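PDB 3K85: D-glycero-D-manno-heptose 1-phosphate kinase from Bacteroides thetaiotaomicron, which probably transfers a phosphate group from ATP to D-glycero-D-manno-heptose 1-phosphate, as a member of the GHMP kinase family. Local coordinates for residues 67-70 / 71-75; 141-144 / 145-149; 173-176 / 177-181. One frame throughout, in Å; residues are numbered along the deposited sequence.

How the interactions relate
Interaction 2 is the buried one of the three: a run inside helix 137-151, its centre about 13 Å from that of the chain, built on main-chain bonds with apolar side chains set against helices 79-91 and 115-131. Interaction 1 lies at the surface, its centre about 27 Å from the chain's centre, where a loop without regular structure folds a selenomethionine over its own backbone; no clear hydrogen bond joins its halves. Interaction 3 is partly buried, a beta hairpin that meets the second subunit. Helix 79-91 links the first two, holding the loop by polar side chains and packing against the buried helix. Interactions 2 and 3 come within about 6 Å, nearest atom to nearest atom.

Interaction 1. Residues 67-70 / 71-75; sequences LSMS and QLEID
Met69, a selenomethionine in this crystal, reaches past the Gln71 carbonyl to the side chains of Leu72 and Glu73. Met69 CB sits 3.2 Å from Gln71 O. CG is farther from that carbonyl oxygen, and Met69 SE lies 3.6 Å from Gln71 O. A bend at the last torsion (chi3 -116°) then throws the methyl group between two partners: Met69 CE is 3.2 Å from Glu73 OE1 and 3.3 Å from Leu72 CD2, the latter tighter than a normal carbon-carbon contact. The Leu72 and Glu73 side chains each cross that of Met69 at roughly a right angle. All this belongs to the loop joining strand 62-67 to helix 79-91, which makes an inverse gamma turn centred on Ile74 before the helix begins. The helix pins the loop: Tyr85 OH bonds to Met69 O and Asn86 OD1 takes Leu72 N. Gln71 keeps its CB and CG against the Ser70 carbonyl, Gln71 CG 3.5 Å from Ser70 O, and its chain rests on Asn86 and Ile89. With an alanine here, the loop would probably lose that aliphatic contact and a gap would open between it and helix 79-91. Leu72 is buried, packing on Ile53 of strand 52-57, whereas Glu73 touches Tyr66 of strand 62-67.

Interaction 2. Residues 141-144 / 145-149; sequences SRLA and YEIER
The guanidinium of Arg142 has Glu146 OE2 at its edge, close to its plane, with the carboxylate turned 42° from it, the partners standing one turn apart on helix 137-151. The two chains lie side by side, pointing the same way, and the NE to OE2 separation of 4.0 Å between Arg142 and Glu146 makes this a long salt bridge; the other carboxylate oxygen of Glu146 pairs with Arg87 of helix 79-91. A second flat group, the Tyr145 ring, carries Arg149 CG over one face, 3.3 Å above the plane and offset toward the rim, and the Arg149 guanidinium meets Tyr145 CE1 at its edge, again across one turn. The alpha helix widens into a pi-type turn at 147-149. Its main chain is bonded in i to i+4 steps: Tyr145 N reaches Ser141 O at 2.9 Å, and Glu148 N gives the straightest bond of the set to Ala144 O (3.1 Å, 167° at the hydrogen). On the buried flank Leu143 CG lies 4.1 Å from Ile147 CD1, and both side chains pack on helix 79-91, while Ala144 sits against Val120 and Leu124 of helix 115-131. Glu148, extended with CG opposite its backbone N (chi1 172°), holds Ser117 OG with OE1 and Ser116 OG with OE2. Out beyond the Leu143 carbonyl oxygen, Ile147 CG1 comes within 3.2 Å of Leu143 O.

Interaction 3. Residues 173-176 / 177-181; sequences EFLQ and NDLVI
Asn177 turns the chain back after Gln176 in a left-handed helical backbone conformation, which brings Asn177 CB to 2.8 Å from Gln176 O. Gln176 bonds through NE2 to Ile27 O. Asp178 completes the bend. Next, Leu179 lies alongside Leu175, both pointing the same way; with CG swung opposite the backbone N (chi1 163°), Leu179 CD2 is brought to 3.4 Å from Leu175 CD1, tight for two methyls. The main-chain bond here, Leu175 N to Leu179 O, is 2.9 Å but weak, bent to 128°. Val180 projects to the other face beside Phe174, a non-hydrogen-bonded pair, its CG2 3.8 Å from Phe174 CE1, and Val180 CA makes a CH...O contact of 3.3 Å with Glu173 O. Ile181 ends the segment with two good bonds: its O accepts Glu173 N at 2.8 Å and 170°, its N gives to Glu173 O at 2.9 Å. On this face the carboxylate of Glu173 runs over Ile181 to Asn183. The second subunit adds two partners, its Lys248 bonding to Val180 O and its Leu244 packing on Ile181. Strands 169-175 and 179-185 thus form an antiparallel beta hairpin at the edge of the large mixed sheet, where the dimer partner meets it.

Interaction 1. Residues 67-70 / 71-75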
ATOM      1  N   LEU A  67     -39.318  22.135  -4.770  1.00 52.67           N
ATOM      2  CA  LEU A  67     -39.095  23.240  -5.689  1.00 54.25           C
ATOM      3  C   LEU A  67     -37.592  23.542  -5.667  1.00 54.40           C
ATOM      4  O   LEU A  67     -36.995  23.694  -4.597  1.00 52.52           O
ATOM      5  CB  LEU A  67     -39.903  24.453  -5.228  1.00 55.65           C
ATOM      6  CG  LEU A  67     -41.158  24.087  -4.425  1.00 57.37           C
ATOM      7  CD1 LEU A  67     -41.858  25.360  -3.970  1.00 57.81           C
ATOM      8  CD2 LEU A  67     -42.097  23.226  -5.263  1.00 58.46           C
ATOM      9  N   SER A  68     -36.987  23.605  -6.847  1.00 55.31           N
ATOM     10  CA  SER A  68     -35.552  23.863  -6.979  1.00 57.31           C
ATOM     11  C   SER A  68     -35.113  25.113  -6.207  1.00 58.78           C
ATOM     12  O   SER A  68     -35.499  26.230  -6.552  1.00 58.66           O
ATOM     13  CB  SER A  68     -35.198  24.002  -8.463  1.00 56.47           C
ATOM     14  OG  SER A  68     -33.806  24.140  -8.661  1.00 56.49           O
HETATM   15  N   MSE A  69     -34.304  24.909  -5.166  1.00 60.23           N
HETATM   16  CA  MSE A  69     -33.807  26.000  -4.321  1.00 62.14           C
HETATM   17  C   MSE A  69     -32.281  26.013  -4.225  1.00 59.64           C
HETATM   18  O   MSE A  69     -31.615  25.141  -4.774  1.00 60.53           O
HETATM   19  CB  MSE A  69     -34.363  25.856  -2.907  1.00 67.63           C
HETATM   20  CG  MSE A  69     -35.866  25.750  -2.824  1.00 76.25           C
HETATM   21 SE   MSE A  69     -36.405  25.686  -0.983  1.00 89.20          SE
HETATM   22  CE  MSE A  69     -37.178  23.892  -0.934  1.00 84.53           C
ATOM     23  N   SER A  70     -31.730  27.002  -3.526  1.00 55.87           N
ATOM     24  CA  SER A  70     -30.285  27.083  -3.344  1.00 51.89           C
ATOM     25  C   SER A  70     -29.919  26.229  -2.141  1.00 49.93           C
ATOM     26  O   SER A  70     -28.834  25.654  -2.068  1.00 49.19           O
ATOM     27  CB  SER A  70     -29.838  28.525  -3.093  1.00 50.57           C
ATOM     28  OG  SER A  70     -29.864  29.287  -4.281  1.00 48.75           O
ATOM     29  N   GLN A  71     -30.835  26.162  -1.187  1.00 48.19           N
ATOM     30  CA  GLN A  71     -30.624  25.368   0.017  1.00 47.81           C
ATOM     31  C   GLN A  71     -31.912  24.597   0.272  1.00 48.01           C
ATOM     32  O   GLN A  71     -32.974  25.005  -0.194  1.00 48.56           O
ATOM     33  CB  GLN A  71     -30.327  26.273   1.216  1.00 46.75           C
ATOM     34  CG  GLN A  71     -29.019  27.053   1.146  1.00 45.57           C
ATOM     35  CD  GLN A  71     -27.793  26.163   1.236  1.00 42.98           C
ATOM     36  OE1 GLN A  71     -27.357  25.588   0.244  1.00 42.86           O
ATOM     37  NE2 GLN A  71     -27.242  26.038   2.432  1.00 41.49           N
ATOM     38  N   LEU A  72     -31.820  23.483   0.992  1.00 46.50           N
ATOM     39  CA  LEU A  72     -32.998  22.685   1.309  1.00 47.03           C
ATOM     40  C   LEU A  72     -33.083  22.463   2.805  1.00 47.61           C
ATOM     41  O   LEU A  72     -32.126  22.037   3.445  1.00 48.01           O
ATOM     42  CB  LEU A  72     -32.970  21.330   0.591  1.00 44.85           C
ATOM     43  CG  LEU A  72     -33.198  21.320  -0.923  1.00 44.72           C
ATOM     44  CD1 LEU A  72     -33.120  19.885  -1.432  1.00 44.65           C
ATOM     45  CD2 LEU A  72     -34.549  21.926  -1.257  1.00 43.42           C
ATOM     46  N   GLU A  73     -34.249  22.755   3.355  1.00 48.85           N
ATOM     47  CA  GLU A  73     -34.499  22.612   4.777  1.00 50.64           C
ATOM     48  C   GLU A  73     -34.344  21.176   5.270  1.00 50.09           C
ATOM     49  O   GLU A  73     -34.912  20.248   4.708  1.00 50.77           O
ATOM     50  CB  GLU A  73     -35.911  23.131   5.087  1.00 53.57           C
ATOM     51  CG  GLU A  73     -37.056  22.417   4.331  1.00 58.07           C
ATOM     52  CD  GLU A  73     -36.922  22.434   2.796  1.00 60.64           C
ATOM     53  OE1 GLU A  73     -36.832  23.534   2.199  1.00 61.32           O
ATOM     54  OE2 GLU A  73     -36.920  21.335   2.187  1.00 60.01           O
ATOM     55  N   ILE A  74     -33.573  20.989   6.330  1.00 49.03           N
ATOM     56  CA  ILE A  74     -33.394  19.655   6.865  1.00 49.98           C
ATOM     57  C   ILE A  74     -34.661  19.229   7.620  1.00 52.21           C
ATOM     58  O   ILE A  74     -34.759  19.393   8.837  1.00 52.38           O
ATOM     59  CB  ILE A  74     -32.136  19.595   7.792  1.00 48.74           C
ATOM     60  CG1 ILE A  74     -30.863  19.621   6.944  1.00 47.13           C
ATOM     61  CG2 ILE A  74     -32.121  18.308   8.612  1.00 46.81           C
ATOM     62  CD1 ILE A  74     -30.754  20.806   6.019  1.00 46.51           C
ATOM     63  N   ASP A  75     -35.634  18.690   6.880  1.00 53.31           N
ATOM     64  CA  ASP A  75     -36.898  18.230   7.458  1.00 54.13           C
ATOM     65  C   ASP A  75     -36.687  17.047   8.379  1.00 53.30           C
ATOM     66  O   ASP A  75     -37.329  16.926   9.417  1.00 54.60           O
ATOM     67  CB  ASP A  75     -37.870  17.774   6.369  1.00 56.83           C
ATOM     68  CG  ASP A  75     -38.250  18.881   5.419  1.00 60.90           C
ATOM     69  OD1 ASP A  75     -38.725  19.936   5.892  1.00 63.31           O
ATOM     70  OD2 ASP A  75     -38.083  18.691   4.195  1.00 63.05           O
TER

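Interaction 2. Residues 141-144 / 145-149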
ATOM      1  N   SER A 141     -13.071  12.918   1.787  1.00 30.18           N
ATOM      2  CA  SER A 141     -13.263  12.314   3.090  1.00 32.91           C
ATOM      3  C   SER A 141     -13.541  13.393   4.125  1.00 34.90           C
ATOM      4  O   SER A 141     -14.503  13.314   4.882  1.00 35.48           O
ATOM      5  CB  SER A 141     -12.017  11.536   3.494  1.00 31.36           C
ATOM      6  OG  SER A 141     -11.638  10.650   2.459  1.00 33.18           O
ATOM      7  N   ARG A 142     -12.683  14.401   4.153  1.00 37.57           N
ATOM      8  CA  ARG A 142     -12.805  15.505   5.097  1.00 38.29           C
ATOM      9  C   ARG A 142     -14.141  16.238   4.924  1.00 36.24           C
ATOM     10  O   ARG A 142     -14.824  16.549   5.903  1.00 35.06           O
ATOM     11  CB  ARG A 142     -11.601  16.437   4.894  1.00 42.86           C
ATOM     12  CG  ARG A 142     -11.759  17.896   5.289  1.00 51.48           C
ATOM     13  CD  ARG A 142     -10.659  18.695   4.575  1.00 57.30           C
ATOM     14  NE  ARG A 142     -10.758  20.145   4.737  1.00 61.87           N
ATOM     15  CZ  ARG A 142      -9.943  21.014   4.138  1.00 64.92           C
ATOM     16  NH1 ARG A 142      -8.973  20.572   3.340  1.00 65.70           N
ATOM     17  NH2 ARG A 142     -10.086  22.321   4.340  1.00 65.47           N
ATOM     18  N   LEU A 143     -14.522  16.509   3.683  1.00 33.89           N
ATOM     19  CA  LEU A 143     -15.784  17.190   3.445  1.00 34.06           C
ATOM     20  C   LEU A 143     -16.956  16.330   3.916  1.00 35.46           C
ATOM     21  O   LEU A 143     -17.957  16.852   4.409  1.00 36.28           O
ATOM     22  CB  LEU A 143     -15.957  17.512   1.964  1.00 32.16           C
ATOM     23  CG  LEU A 143     -17.289  18.182   1.619  1.00 33.92           C
ATOM     24  CD1 LEU A 143     -17.502  19.436   2.481  1.00 33.95           C
ATOM     25  CD2 LEU A 143     -17.289  18.544   0.153  1.00 34.52           C
ATOM     26  N   ALA A 144     -16.819  15.015   3.766  1.00 34.53           N
ATOM     27  CA  ALA A 144     -17.866  14.087   4.166  1.00 36.02           C
ATOM     28  C   ALA A 144     -18.004  14.063   5.681  1.00 36.56           C
ATOM     29  O   ALA A 144     -19.116  14.017   6.210  1.00 35.65           O
ATOM     30  CB  ALA A 144     -17.557  12.680   3.641  1.00 35.64           C
ATOM     31  N   TYR A 145     -16.869  14.086   6.372  1.00 37.07           N
ATOM     32  CA  TYR A 145     -16.861  14.076   7.827  1.00 38.03           C
ATOM     33  C   TYR A 145     -17.501  15.360   8.326  1.00 40.14           C
ATOM     34  O   TYR A 145     -18.231  15.358   9.316  1.00 40.70           O
ATOM     35  CB  TYR A 145     -15.432  14.004   8.354  1.00 36.52           C
ATOM     36  CG  TYR A 145     -15.327  14.008   9.862  1.00 35.55           C
ATOM     37  CD1 TYR A 145     -15.556  12.848  10.600  1.00 36.42           C
ATOM     38  CD2 TYR A 145     -14.978  15.172  10.552  1.00 37.72           C
ATOM     39  CE1 TYR A 145     -15.433  12.839  11.995  1.00 36.46           C
ATOM     40  CE2 TYR A 145     -14.855  15.182  11.946  1.00 36.91           C
ATOM     41  CZ  TYR A 145     -15.080  14.011  12.663  1.00 39.47           C
ATOM     42  OH  TYR A 145     -14.935  14.005  14.040  1.00 39.91           O
ATOM     43  N   GLU A 146     -17.226  16.460   7.633  1.00 40.49           N
ATOM     44  CA  GLU A 146     -17.777  17.739   8.039  1.00 43.29           C
ATOM     45  C   GLU A 146     -19.278  17.867   7.805  1.00 43.54           C
ATOM     46  O   GLU A 146     -19.981  18.441   8.641  1.00 45.19           O
ATOM     47  CB  GLU A 146     -17.020  18.880   7.356  1.00 43.34           C
ATOM     48  CG  GLU A 146     -15.781  19.284   8.143  1.00 47.33           C
ATOM     49  CD  GLU A 146     -14.978  20.370   7.470  1.00 49.24           C
ATOM     50  OE1 GLU A 146     -15.582  21.375   7.035  1.00 51.76           O
ATOM     51  OE2 GLU A 146     -13.738  20.222   7.386  1.00 51.13           O
ATOM     52  N   ILE A 147     -19.775  17.330   6.693  1.00 40.90           N
ATOM     53  CA  ILE A 147     -21.203  17.404   6.412  1.00 37.61           C
ATOM     54  C   ILE A 147     -21.973  16.567   7.418  1.00 39.76           C
ATOM     55  O   ILE A 147     -22.957  17.015   8.001  1.00 39.84           O
ATOM     56  CB  ILE A 147     -21.545  16.864   5.020  1.00 34.19           C
ATOM     57  CG1 ILE A 147     -21.008  17.793   3.941  1.00 30.35           C
ATOM     58  CG2 ILE A 147     -23.054  16.723   4.875  1.00 34.00           C
ATOM     59  CD1 ILE A 147     -21.124  17.196   2.545  1.00 27.51           C
ATOM     60  N   GLU A 148     -21.506  15.345   7.622  1.00 41.39           N
ATOM     61  CA  GLU A 148     -22.162  14.416   8.526  1.00 42.90           C
ATOM     62  C   GLU A 148     -22.036  14.782  10.002  1.00 43.66           C
ATOM     63  O   GLU A 148     -23.032  14.886  10.710  1.00 43.99           O
ATOM     64  CB  GLU A 148     -21.610  13.012   8.264  1.00 44.10           C
ATOM     65  CG  GLU A 148     -22.030  11.923   9.239  1.00 45.95           C
ATOM     66  CD  GLU A 148     -21.684  10.528   8.717  1.00 49.20           C
ATOM     67  OE1 GLU A 148     -20.689  10.405   7.961  1.00 48.68           O
ATOM     68  OE2 GLU A 148     -22.394   9.557   9.071  1.00 48.03           O
ATOM     69  N   ARG A 149     -20.808  14.989  10.453  1.00 44.16           N
ATOM     70  CA  ARG A 149     -20.537  15.303  11.846  1.00 44.02           C
ATOM     71  C   ARG A 149     -20.930  16.701  12.338  1.00 43.56           C
ATOM     72  O   ARG A 149     -21.419  16.833  13.458  1.00 43.90           O
ATOM     73  CB  ARG A 149     -19.057  15.034  12.129  1.00 45.41           C
ATOM     74  CG  ARG A 149     -18.663  13.568  11.922  1.00 47.34           C
ATOM     75  CD  ARG A 149     -19.134  12.706  13.090  1.00 51.05           C
ATOM     76  NE  ARG A 149     -19.759  11.447  12.678  1.00 54.17           N
ATOM     77  CZ  ARG A 149     -19.140  10.467  12.026  1.00 54.48           C
ATOM     78  NH1 ARG A 149     -17.866  10.589  11.695  1.00 55.37           N
ATOM     79  NH2 ARG A 149     -19.792   9.352  11.722  1.00 54.91           N
TER

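Interaction 3. Residues 173-176 / 177-181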
ATOM      1  N   GLU A 173      -3.676   6.873  10.069  1.00 27.49           N
ATOM      2  CA  GLU A 173      -3.110   7.521  11.237  1.00 29.81           C
ATOM      3  C   GLU A 173      -3.921   8.780  11.474  1.00 29.46           C
ATOM      4  O   GLU A 173      -3.899   9.701  10.665  1.00 27.85           O
ATOM      5  CB  GLU A 173      -1.637   7.860  10.988  1.00 30.67           C
ATOM      6  CG  GLU A 173      -0.732   6.637  11.008  1.00 35.37           C
ATOM      7  CD  GLU A 173       0.690   6.930  10.543  1.00 39.77           C
ATOM      8  OE1 GLU A 173       0.928   6.964   9.316  1.00 39.70           O
ATOM      9  OE2 GLU A 173       1.575   7.131  11.409  1.00 43.66           O
ATOM     10  N   PHE A 174      -4.681   8.783  12.562  1.00 31.08           N
ATOM     11  CA  PHE A 174      -5.497   9.928  12.934  1.00 34.00           C
ATOM     12  C   PHE A 174      -4.691  10.589  14.033  1.00 37.58           C
ATOM     13  O   PHE A 174      -4.871  10.326  15.229  1.00 35.52           O
ATOM     14  CB  PHE A 174      -6.858   9.456  13.432  1.00 33.04           C
ATOM     15  CG  PHE A 174      -7.690   8.810  12.359  1.00 32.06           C
ATOM     16  CD1 PHE A 174      -8.320   9.587  11.391  1.00 28.67           C
ATOM     17  CD2 PHE A 174      -7.793   7.423  12.279  1.00 30.34           C
ATOM     18  CE1 PHE A 174      -9.040   9.000  10.357  1.00 29.34           C
ATOM     19  CE2 PHE A 174      -8.511   6.821  11.244  1.00 30.32           C
ATOM     20  CZ  PHE A 174      -9.135   7.611  10.281  1.00 29.14           C
ATOM     21  N   LEU A 175      -3.772  11.432  13.586  1.00 41.37           N
ATOM     22  CA  LEU A 175      -2.847  12.139  14.446  1.00 46.62           C
ATOM     23  C   LEU A 175      -3.475  13.202  15.332  1.00 50.96           C
ATOM     24  O   LEU A 175      -4.624  13.607  15.136  1.00 51.89           O
ATOM     25  CB  LEU A 175      -1.752  12.755  13.575  1.00 45.52           C
ATOM     26  CG  LEU A 175      -1.093  11.707  12.667  1.00 45.92           C
ATOM     27  CD1 LEU A 175      -0.250  12.376  11.595  1.00 44.67           C
ATOM     28  CD2 LEU A 175      -0.261  10.761  13.517  1.00 44.99           C
ATOM     29  N   GLN A 176      -2.703  13.627  16.329  1.00 55.01           N
ATOM     30  CA  GLN A 176      -3.124  14.662  17.261  1.00 57.43           C
ATOM     31  C   GLN A 176      -3.277  15.921  16.412  1.00 58.73           C
ATOM     32  O   GLN A 176      -2.693  16.004  15.328  1.00 58.98           O
ATOM     33  CB  GLN A 176      -2.036  14.848  18.319  1.00 57.85           C
ATOM     34  CG  GLN A 176      -1.727  13.569  19.092  1.00 58.59           C
ATOM     35  CD  GLN A 176      -0.320  13.540  19.664  1.00 58.17           C
ATOM     36  OE1 GLN A 176       0.661  13.415  18.926  1.00 57.91           O
ATOM     37  NE2 GLN A 176      -0.215  13.658  20.984  1.00 57.89           N
ATOM     38  N   ASN A 177      -4.057  16.895  16.876  1.00 59.80           N
ATOM     39  CA  ASN A 177      -4.241  18.113  16.090  1.00 60.75           C
ATOM     40  C   ASN A 177      -4.854  17.696  14.760  1.00 59.97           C
ATOM     41  O   ASN A 177      -4.436  18.140  13.689  1.00 60.01           O
ATOM     42  CB  ASN A 177      -2.886  18.784  15.859  1.00 63.39           C
ATOM     43  CG  ASN A 177      -2.386  19.515  17.087  1.00 65.01           C
ATOM     44  OD1 ASN A 177      -2.746  20.672  17.311  1.00 63.96           O
ATOM     45  ND2 ASN A 177      -1.566  18.840  17.898  1.00 65.16           N
ATOM     46  N   ASP A 178      -5.860  16.837  14.869  1.00 59.68           N
ATOM     47  CA  ASP A 178      -6.582  16.247  13.744  1.00 58.23           C
ATOM     48  C   ASP A 178      -5.961  16.304  12.341  1.00 55.57           C
ATOM     49  O   ASP A 178      -6.476  16.945  11.425  1.00 54.48           O
ATOM     50  CB  ASP A 178      -8.045  16.741  13.710  1.00 59.99           C
ATOM     51  CG  ASP A 178      -8.210  18.082  13.031  1.00 60.26           C
ATOM     52  OD1 ASP A 178      -9.363  18.416  12.691  1.00 58.24           O
ATOM     53  OD2 ASP A 178      -7.203  18.796  12.842  1.00 63.47           O
ATOM     54  N   LEU A 179      -4.835  15.612  12.195  1.00 53.44           N
ATOM     55  CA  LEU A 179      -4.160  15.482  10.911  1.00 50.40           C
ATOM     56  C   LEU A 179      -4.437  14.018  10.564  1.00 46.94           C
ATOM     57  O   LEU A 179      -4.582  13.189  11.463  1.00 44.74           O
ATOM     58  CB  LEU A 179      -2.649  15.715  11.052  1.00 52.34           C
ATOM     59  CG  LEU A 179      -1.767  15.229   9.882  1.00 53.96           C
ATOM     60  CD1 LEU A 179      -2.140  15.937   8.573  1.00 52.63           C
ATOM     61  CD2 LEU A 179      -0.303  15.476  10.224  1.00 54.29           C
ATOM     62  N   VAL A 180      -4.531  13.692   9.283  1.00 43.45           N
ATOM     63  CA  VAL A 180      -4.801  12.309   8.912  1.00 41.21           C
ATOM     64  C   VAL A 180      -3.916  11.808   7.792  1.00 38.26           C
ATOM     65  O   VAL A 180      -3.721  12.495   6.795  1.00 41.23           O
ATOM     66  CB  VAL A 180      -6.268  12.113   8.485  1.00 41.26           C
ATOM     67  CG1 VAL A 180      -6.595  13.030   7.335  1.00 41.84           C
ATOM     68  CG2 VAL A 180      -6.503  10.665   8.091  1.00 39.43           C
ATOM     69  N   ILE A 181      -3.382  10.603   7.963  1.00 33.48           N
ATOM     70  CA  ILE A 181      -2.531   9.994   6.955  1.00 29.85           C
ATOM     71  C   ILE A 181      -3.090   8.632   6.594  1.00 27.17           C
ATOM     72  O   ILE A 181      -3.323   7.796   7.463  1.00 25.86           O
ATOM     73  CB  ILE A 181      -1.079   9.786   7.457  1.00 30.56           C
ATOM     74  CG1 ILE A 181      -0.543  11.079   8.078  1.00 33.38           C
ATOM     75  CG2 ILE A 181      -0.192   9.352   6.306  1.00 27.60           C
ATOM     76  CD1 ILE A 181      -0.710  12.301   7.190  1.00 37.39           C
TER